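PDB 3FHF: N-glycosylase/DNA lyase from Methanocaldococcus jannaschii, which is a helical member of the 8-oxoguanine DNA glycosylase family, in the helix-hairpin-helix clan of DNA repair proteins. Local coordinates for residues F141-G146 with E199-I204; E181-L186 with L195-L200. All blocks are in the same frame, centred on the assembly; numbering follows the deposited sequence. Where two conformers were deposited one is given.

In the fold
Both contacts are buried and both use helix 197-209, meeting it at overlapping places: the 195-200 start of that helix serves contact 2 and residues 199-204, about one turn on, serve contact 1. Their centres lie about 10 Å apart. Contact 1, about 6 Å from the centre of the chain, is polar: an arginine from helix 135-144 reaches a single aspartate, with a water beside the bridge. Contact 2, about 12 Å from that centre, is apolar and joins two helices consecutive in sequence through leucines and the aliphatic part of a glutamate. Contact 1 thus links parts distant in sequence, whereas contact 2 holds neighbouring elements together.

Contact 1. Residues F141-G146 with E199-I204; sequences FLRNVG and ELDLYI
R143, near the C-terminal end of helix 135-144, reaches across to D201 of helix 197-209 and forms a salt bridge from NH1 to OD1 at 2.8 Å. The two side chains cross at about a right angle, with guanidinium and carboxylate planes 63° apart. D201 OD1 lies at the edge of the guanidinium, near its plane, but NH1 meets that oxygen from above the carboxylate plane; the N-H...O angle is 158°. Water 1 runs alongside the bridge, accepting from R143 NH2 at 3.1 Å and donating to D201 OD1 at 2.8 Å. L202 adds an apolar neighbour, its CD2 methyl 3.9 Å from R143 NH1 in an oblique approach.

The arginine chain is bent at chi2 and chi3, which turns the NE edge back to its own helix. There N144 OD1 accepts from R143 NE at 2.8 Å and from R143 NH2 at 3.0 Å, the oxygen lying in the guanidinium plane for both. N144 ND2 in turn bonds the chain terminus at K214 OXT. Beyond this point the helix closes in a Schellman motif, with G146 at the C-prime position.

Three nitrogens of one guanidinium are thereby engaged, so the rotation of the group is fixed by N144 while NH1 pairs with D201, a pairing that would probably favour the ionised form of the aspartate.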
ATOM      1  N   PHE A 141      -3.572  -0.957   1.661  1.00 10.62           N
ATOM      2  CA  PHE A 141      -4.295  -1.099   2.922  1.00 12.54           C
ATOM      3  C   PHE A 141      -4.143  -2.511   3.499  1.00 12.57           C
ATOM      4  O   PHE A 141      -3.786  -2.677   4.660  1.00 11.78           O
ATOM      5  CB  PHE A 141      -5.780  -0.778   2.705  1.00 11.94           C
ATOM      6  CG  PHE A 141      -6.663  -1.156   3.868  1.00 10.49           C
ATOM      7  CD1 PHE A 141      -6.537  -0.512   5.095  1.00 11.40           C
ATOM      8  CD2 PHE A 141      -7.598  -2.170   3.740  1.00 11.22           C
ATOM      9  CE1 PHE A 141      -7.337  -0.879   6.185  1.00 11.51           C
ATOM     10  CE2 PHE A 141      -8.413  -2.549   4.829  1.00 11.85           C
ATOM     11  CZ  PHE A 141      -8.275  -1.897   6.050  1.00 10.20           C
ATOM     12  N   LEU A 142      -4.408  -3.523   2.680  1.00 13.20           N
ATOM     13  CA  LEU A 142      -4.302  -4.903   3.134  1.00 13.19           C
ATOM     14  C   LEU A 142      -2.889  -5.251   3.601  1.00 13.03           C
ATOM     15  O   LEU A 142      -2.708  -5.972   4.593  1.00 13.37           O
ATOM     16  CB  LEU A 142      -4.765  -5.848   2.028  1.00 13.08           C
ATOM     17  CG  LEU A 142      -6.270  -5.746   1.727  1.00 14.45           C
ATOM     18  CD1 LEU A 142      -6.607  -6.585   0.519  1.00 14.54           C
ATOM     19  CD2 LEU A 142      -7.085  -6.210   2.942  1.00 12.90           C
ATOM     20  N   ARG A 143      -1.887  -4.738   2.896  1.00 12.45           N
ATOM     21  CA  ARG A 143      -0.494  -4.980   3.281  1.00 11.26           C
ATOM     22  C   ARG A 143      -0.260  -4.339   4.660  1.00 11.39           C
ATOM     23  O   ARG A 143       0.296  -4.963   5.576  1.00  9.06           O
ATOM     24  CB  ARG A 143       0.460  -4.345   2.252  1.00  7.42           C
ATOM     25  CG  ARG A 143       1.940  -4.819   2.311  1.00  7.20           C
ATOM     26  CD  ARG A 143       2.690  -4.250   3.519  1.00 10.23           C
ATOM     27  NE  ARG A 143       2.770  -2.791   3.472  1.00 11.03           N
ATOM     28  CZ  ARG A 143       3.631  -2.111   2.719  1.00 13.17           C
ATOM     29  NH1 ARG A 143       4.497  -2.758   1.953  1.00  9.71           N
ATOM     30  NH2 ARG A 143       3.618  -0.785   2.721  1.00  9.58           N
ATOM     31  N   ASN A 144      -0.704  -3.094   4.809  1.00  9.99           N
ATOM     32  CA  ASN A 144      -0.503  -2.370   6.054  1.00  9.86           C
ATOM     33  C   ASN A 144      -1.224  -2.932   7.285  1.00 11.39           C
ATOM     34  O   ASN A 144      -0.876  -2.587   8.417  1.00 11.26           O
ATOM     35  CB  ASN A 144      -0.817  -0.882   5.838  1.00  9.86           C
ATOM     36  CG  ASN A 144       0.305  -0.166   5.091  1.00 12.41           C
ATOM     37  OD1 ASN A 144       1.166  -0.807   4.500  1.00 11.46           O
ATOM     38  ND2 ASN A 144       0.298   1.158   5.121  1.00 11.95           N
ATOM     39  N   VAL A 145      -2.205  -3.806   7.076  1.00  8.92           N
ATOM     40  CA  VAL A 145      -2.891  -4.411   8.205  1.00 10.74           C
ATOM     41  C   VAL A 145      -2.536  -5.883   8.347  1.00 10.55           C
ATOM     42  O   VAL A 145      -3.238  -6.635   9.013  1.00 10.68           O
ATOM     43  CB  VAL A 145      -4.438  -4.229   8.132  1.00 11.10           C
ATOM     44  CG1 VAL A 145      -4.772  -2.737   8.152  1.00 13.14           C
ATOM     45  CG2 VAL A 145      -5.011  -4.914   6.902  1.00  8.85           C
ATOM     46  N   GLY A 146      -1.452  -6.300   7.692  1.00 11.95           N
ATOM     47  CA  GLY A 146      -1.002  -7.672   7.848  1.00 13.80           C
ATOM     48  C   GLY A 146      -1.063  -8.730   6.764  1.00 16.01           C
ATOM     49  O   GLY A 146      -0.665  -9.866   7.028  1.00 15.93           O
ATOM     50  N   GLU A 199       6.811  -7.915   1.921  1.00 10.37           N
ATOM     51  CA  GLU A 199       8.224  -7.664   2.206  1.00 11.87           C
ATOM     52  C   GLU A 199       8.982  -7.096   1.010  1.00 12.52           C
ATOM     53  O   GLU A 199       9.769  -6.149   1.150  1.00  9.12           O
ATOM     54  CB  GLU A 199       8.898  -8.964   2.656  1.00 15.78           C
ATOM     55  CG  GLU A 199       8.336  -9.554   3.941  1.00 19.65           C
ATOM     56  CD  GLU A 199       8.776 -10.994   4.182  1.00 23.03           C
ATOM     57  OE1 GLU A 199       8.787 -11.409   5.356  1.00 29.89           O
ATOM     58  OE2 GLU A 199       9.093 -11.718   3.213  1.00 19.94           O
ATOM     59  N   LEU A 200       8.751  -7.680  -0.161  1.00 11.08           N
ATOM     60  CA  LEU A 200       9.426  -7.236  -1.379  1.00 13.50           C
ATOM     61  C   LEU A 200       9.204  -5.751  -1.604  1.00 14.27           C
ATOM     62  O   LEU A 200      10.123  -5.035  -1.999  1.00 14.66           O
ATOM     63  CB  LEU A 200       8.906  -8.010  -2.597  1.00 11.64           C
ATOM     64  CG  LEU A 200       9.593  -7.698  -3.932  1.00 14.42           C
ATOM     65  CD1 LEU A 200      11.022  -8.201  -3.875  1.00 13.03           C
ATOM     66  CD2 LEU A 200       8.846  -8.351  -5.094  1.00 13.85           C
ATOM     67  N   ASP A 201       7.982  -5.300  -1.352  1.00 12.64           N
ATOM     68  CA  ASP A 201       7.630  -3.902  -1.536  1.00 14.48           C
ATOM     69  C   ASP A 201       8.551  -2.972  -0.759  1.00 12.60           C
ATOM     70  O   ASP A 201       8.981  -1.938  -1.280  1.00 10.11           O
ATOM     71  CB  ASP A 201       6.177  -3.660  -1.112  1.00 15.62           C
ATOM     72  CG  ASP A 201       5.788  -2.196  -1.193  1.00 17.88           C
ATOM     73  OD1 ASP A 201       5.862  -1.497  -0.153  1.00 16.04           O
ATOM     74  OD2 ASP A 201       5.425  -1.744  -2.304  1.00 16.81           O
ATOM     75  N   LEU A 202       8.846  -3.333   0.489  1.00 10.13           N
ATOM     76  CA  LEU A 202       9.724  -2.517   1.321  1.00  8.88           C
ATOM     77  C   LEU A 202      11.189  -2.602   0.868  1.00 10.34           C
ATOM     78  O   LEU A 202      11.915  -1.609   0.941  1.00  9.76           O
ATOM     79  CB  LEU A 202       9.582  -2.912   2.801  1.00  8.87           C
ATOM     80  CG  LEU A 202       8.173  -2.668   3.379  1.00 11.09           C
ATOM     81  CD1 LEU A 202       8.119  -3.060   4.861  1.00  9.28           C
ATOM     82  CD2 LEU A 202       7.812  -1.190   3.217  1.00  9.06           C
ATOM     83  N   TYR A 203      11.630  -3.769   0.393  1.00 11.05           N
ATOM     84  CA  TYR A 203      13.006  -3.889  -0.093  1.00 12.14           C
ATOM     85  C   TYR A 203      13.170  -3.011  -1.324  1.00 10.84           C
ATOM     86  O   TYR A 203      14.187  -2.338  -1.489  1.00 11.14           O
ATOM     87  CB  TYR A 203      13.365  -5.337  -0.451  1.00 12.46           C
ATOM     88  CG  TYR A 203      13.800  -6.163   0.739  1.00 13.71           C
ATOM     89  CD1 TYR A 203      12.862  -6.745   1.594  1.00 14.14           C
ATOM     90  CD2 TYR A 203      15.153  -6.350   1.018  1.00 13.50           C
ATOM     91  CE1 TYR A 203      13.259  -7.495   2.694  1.00 13.39           C
ATOM     92  CE2 TYR A 203      15.565  -7.096   2.124  1.00 16.16           C
ATOM     93  CZ  TYR A 203      14.610  -7.665   2.954  1.00 16.65           C
ATOM     94  OH  TYR A 203      15.014  -8.399   4.042  1.00 16.20           O
ATOM     95  N   ILE A 204      12.164  -3.014  -2.190  0.50 11.35           N
ATOM     96  CA  ILE A 204      12.213  -2.199  -3.395  0.50 11.79           C
ATOM     97  C   ILE A 204      12.241  -0.710  -3.050  0.50 11.94           C
ATOM     98  O   ILE A 204      13.026   0.051  -3.624  0.50 11.35           O
ATOM     99  CB  ILE A 204      11.019  -2.510  -4.321  0.50 12.77           C
ATOM    100  CG1 ILE A 204      11.180  -3.927  -4.888  0.50 11.82           C
ATOM    101  CG2 ILE A 204      10.925  -1.469  -5.433  0.50 12.70           C
ATOM    102  CD1 ILE A 204      10.089  -4.359  -5.845  0.50 10.99           C
TER
HETATM  103  O   HOH W   1       5.058   1.026   0.653  1.00 20.34           O

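Contact 2. Residues E181-L186 with L195-L200; sequences EIENIL and LKLSEL
L197, in the first turn of helix 197-209, projects toward helix 176-192, so that the last two helices of the chain pack as consecutive helices joined by a short loop, within the all-helical fold of the helix-hairpin-helix glycosylases. Its forked end spans two residues one turn apart. CD2 rests on the backbone and base of L186, 3.7 Å from L186 C and 3.9 Å from L186 CB. The other methyl, L197 CD1, lies 4.0 Å from E183 CG, touching the aliphatic part of a side chain that crosses it at about a right angle. One turn along, L200 adds a second point: with CG anti to its backbone N (chi1 -177°), it brings CD2 to 3.4 Å from L186 O. The contact is therefore van der Waals in character, methyl groups lying against a backbone carbonyl and methylenes.

The next shell sets these groups in place. A chi1 of 169° points E183 CG away from the backbone N and the chain then runs extended, carrying its carboxylate past L197; OE1 then takes a salt bridge from R123 NH1 of helix 119-129 and a hydrogen bond from A151 N. OE1 of this buried acid is thus satisfied beyond the leucines, tying helix 176-192 to another helix and to a loop. The same loop borders the leucines, A151 touching L186 and D149 touching L197.

S198, beside L197, is held to D148 by its OG and by its backbone. At the helix start K196 is the N-cap, and E199, three residues on, turns back so that its OE2 accepts from K196 N at 3.0 Å, with a nearly straight N-H...O angle of 173°.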
ATOM      1  N   GLU A 181      -2.114  -9.196 -13.413  1.00 23.78           N
ATOM      2  CA  GLU A 181      -1.076  -9.674 -14.314  1.00 23.62           C
ATOM      3  C   GLU A 181       0.291  -9.170 -13.862  1.00 23.13           C
ATOM      4  O   GLU A 181       1.248  -9.939 -13.769  1.00 20.94           O
ATOM      5  CB  GLU A 181      -1.364  -9.199 -15.741  1.00 28.30           C
ATOM      6  CG  GLU A 181      -0.319  -9.613 -16.757  1.00 31.90           C
ATOM      7  CD  GLU A 181      -0.646  -9.113 -18.155  1.00 37.28           C
ATOM      8  OE1 GLU A 181      -1.738  -9.447 -18.664  1.00 41.87           O
ATOM      9  OE2 GLU A 181       0.186  -8.387 -18.744  1.00 37.01           O
ATOM     10  N   ILE A 182       0.385  -7.874 -13.580  1.00 22.12           N
ATOM     11  CA  ILE A 182       1.651  -7.296 -13.140  1.00 22.01           C
ATOM     12  C   ILE A 182       2.013  -7.767 -11.729  1.00 20.65           C
ATOM     13  O   ILE A 182       3.184  -7.912 -11.398  1.00 21.09           O
ATOM     14  CB  ILE A 182       1.597  -5.758 -13.198  1.00 20.39           C
ATOM     15  CG1 ILE A 182       1.523  -5.316 -14.665  1.00 21.25           C
ATOM     16  CG2 ILE A 182       2.815  -5.158 -12.513  1.00 21.22           C
ATOM     17  CD1 ILE A 182       1.464  -3.833 -14.861  1.00 19.42           C
ATOM     18  N   GLU A 183       1.001  -8.004 -10.904  1.00 19.85           N
ATOM     19  CA  GLU A 183       1.225  -8.488  -9.544  1.00 19.06           C
ATOM     20  C   GLU A 183       1.919  -9.859  -9.581  1.00 19.26           C
ATOM     21  O   GLU A 183       2.799 -10.147  -8.767  1.00 19.44           O
ATOM     22  CB  GLU A 183      -0.118  -8.571  -8.806  1.00 20.20           C
ATOM     23  CG  GLU A 183      -0.083  -9.298  -7.473  1.00 20.58           C
ATOM     24  CD  GLU A 183      -1.359  -9.096  -6.672  1.00 22.48           C
ATOM     25  OE1 GLU A 183      -1.390  -8.191  -5.805  1.00 22.47           O
ATOM     26  OE2 GLU A 183      -2.339  -9.836  -6.915  1.00 23.34           O
ATOM     27  N   ASN A 184       1.538 -10.696 -10.542  1.00 19.91           N
ATOM     28  CA  ASN A 184       2.136 -12.020 -10.674  1.00 19.31           C
ATOM     29  C   ASN A 184       3.614 -12.006 -11.054  1.00 19.12           C
ATOM     30  O   ASN A 184       4.367 -12.897 -10.662  1.00 16.62           O
ATOM     31  CB  ASN A 184       1.341 -12.864 -11.674  1.00 24.84           C
ATOM     32  CG  ASN A 184       0.334 -13.763 -10.990  1.00 30.06           C
ATOM     33  OD1 ASN A 184       0.712 -14.655 -10.230  1.00 34.24           O
ATOM     34  ND2 ASN A 184      -0.952 -13.530 -11.243  1.00 32.20           N
ATOM     35  N   ILE A 185       4.034 -11.006 -11.821  1.00 18.84           N
ATOM     36  CA  ILE A 185       5.444 -10.903 -12.187  1.00 18.74           C
ATOM     37  C   ILE A 185       6.214 -10.568 -10.896  1.00 16.94           C
ATOM     38  O   ILE A 185       7.235 -11.173 -10.579  1.00 18.38           O
ATOM     39  CB  ILE A 185       5.671  -9.777 -13.229  1.00 20.00           C
ATOM     40  CG1 ILE A 185       4.964 -10.132 -14.541  1.00 23.38           C
ATOM     41  CG2 ILE A 185       7.169  -9.588 -13.486  1.00 21.44           C
ATOM     42  CD1 ILE A 185       4.923  -8.994 -15.536  1.00 24.53           C
ATOM     43  N   LEU A 186       5.696  -9.606 -10.143  1.00 16.70           N
ATOM     44  CA  LEU A 186       6.331  -9.206  -8.894  1.00 15.97           C
ATOM     45  C   LEU A 186       6.353 -10.377  -7.932  1.00 14.23           C
ATOM     46  O   LEU A 186       7.317 -10.561  -7.193  1.00 16.60           O
ATOM     47  CB  LEU A 186       5.583  -8.025  -8.269  1.00 14.85           C
ATOM     48  CG  LEU A 186       5.672  -6.711  -9.058  1.00 16.84           C
ATOM     49  CD1 LEU A 186       4.727  -5.680  -8.476  1.00 16.06           C
ATOM     50  CD2 LEU A 186       7.102  -6.200  -9.025  1.00 15.31           C
ATOM     51  N   LEU A 195      10.862 -13.883  -0.756  1.00 18.45           N
ATOM     52  CA  LEU A 195      10.225 -12.804  -0.004  1.00 16.47           C
ATOM     53  C   LEU A 195       8.755 -12.755  -0.396  1.00 15.98           C
ATOM     54  O   LEU A 195       8.409 -13.037  -1.540  1.00 15.42           O
ATOM     55  CB  LEU A 195      10.861 -11.449  -0.327  1.00 13.17           C
ATOM     56  CG  LEU A 195      12.298 -11.163   0.109  1.00 14.89           C
ATOM     57  CD1 LEU A 195      12.708  -9.780  -0.393  1.00 15.70           C
ATOM     58  CD2 LEU A 195      12.403 -11.223   1.633  1.00 16.35           C
ATOM     59  N   LYS A 196       7.893 -12.407   0.554  1.00 16.61           N
ATOM     60  CA  LYS A 196       6.465 -12.287   0.284  1.00 15.67           C
ATOM     61  C   LYS A 196       6.307 -10.927  -0.391  1.00 14.05           C
ATOM     62  O   LYS A 196       7.208 -10.096  -0.306  1.00 11.87           O
ATOM     63  CB  LYS A 196       5.674 -12.289   1.589  1.00 17.58           C
ATOM     64  CG  LYS A 196       5.912 -13.500   2.469  1.00 22.21           C
ATOM     65  CD  LYS A 196       5.195 -13.344   3.803  1.00 25.21           C
ATOM     66  CE  LYS A 196       5.586 -14.454   4.773  1.00 30.88           C
ATOM     67  NZ  LYS A 196       5.336 -15.801   4.185  1.00 34.92           N
ATOM     68  N   LEU A 197       5.178 -10.689  -1.048  1.00 11.99           N
ATOM     69  CA  LEU A 197       4.970  -9.398  -1.705  1.00 13.36           C
ATOM     70  C   LEU A 197       4.987  -8.239  -0.715  1.00 11.16           C
ATOM     71  O   LEU A 197       5.463  -7.157  -1.039  1.00 12.78           O
ATOM     72  CB  LEU A 197       3.654  -9.400  -2.490  1.00 14.15           C
ATOM     73  CG  LEU A 197       3.731 -10.169  -3.813  1.00 15.56           C
ATOM     74  CD1 LEU A 197       2.347 -10.269  -4.434  1.00 16.05           C
ATOM     75  CD2 LEU A 197       4.703  -9.450  -4.760  1.00 15.87           C
ATOM     76  N   SER A 198       4.483  -8.459   0.495  1.00 10.62           N
ATOM     77  CA  SER A 198       4.473  -7.402   1.510  1.00  9.91           C
ATOM     78  C   SER A 198       5.911  -6.943   1.788  1.00 10.32           C
ATOM     79  O   SER A 198       6.192  -5.744   1.868  1.00  8.89           O
ATOM     80  CB  SER A 198       3.845  -7.924   2.807  1.00 11.01           C
ATOM     81  OG  SER A 198       4.518  -9.090   3.246  1.00 10.09           O
ATOM     82  N   GLU A 199       6.811  -7.915   1.921  1.00 10.37           N
ATOM     83  CA  GLU A 199       8.224  -7.664   2.206  1.00 11.87           C
ATOM     84  C   GLU A 199       8.982  -7.096   1.010  1.00 12.52           C
ATOM     85  O   GLU A 199       9.769  -6.149   1.150  1.00  9.12           O
ATOM     86  CB  GLU A 199       8.898  -8.964   2.656  1.00 15.78           C
ATOM     87  CG  GLU A 199       8.336  -9.554   3.941  1.00 19.65           C
ATOM     88  CD  GLU A 199       8.776 -10.994   4.182  1.00 23.03           C
ATOM     89  OE1 GLU A 199       8.787 -11.409   5.356  1.00 29.89           O
ATOM     90  OE2 GLU A 199       9.093 -11.718   3.213  1.00 19.94           O
ATOM     91  N   LEU A 200       8.751  -7.680  -0.161  1.00 11.08           N
ATOM     92  CA  LEU A 200       9.426  -7.236  -1.379  1.00 13.50           C
ATOM     93  C   LEU A 200       9.204  -5.751  -1.604  1.00 14.27           C
ATOM     94  O   LEU A 200      10.123  -5.035  -1.999  1.00 14.66           O
ATOM     95  CB  LEU A 200       8.906  -8.010  -2.597  1.00 11.64           C
ATOM     96  CG  LEU A 200       9.593  -7.698  -3.932  1.00 14.42           C
ATOM     97  CD1 LEU A 200      11.022  -8.201  -3.875  1.00 13.03           C
ATOM     98  CD2 LEU A 200       8.846  -8.351  -5.094  1.00 13.85           C
TER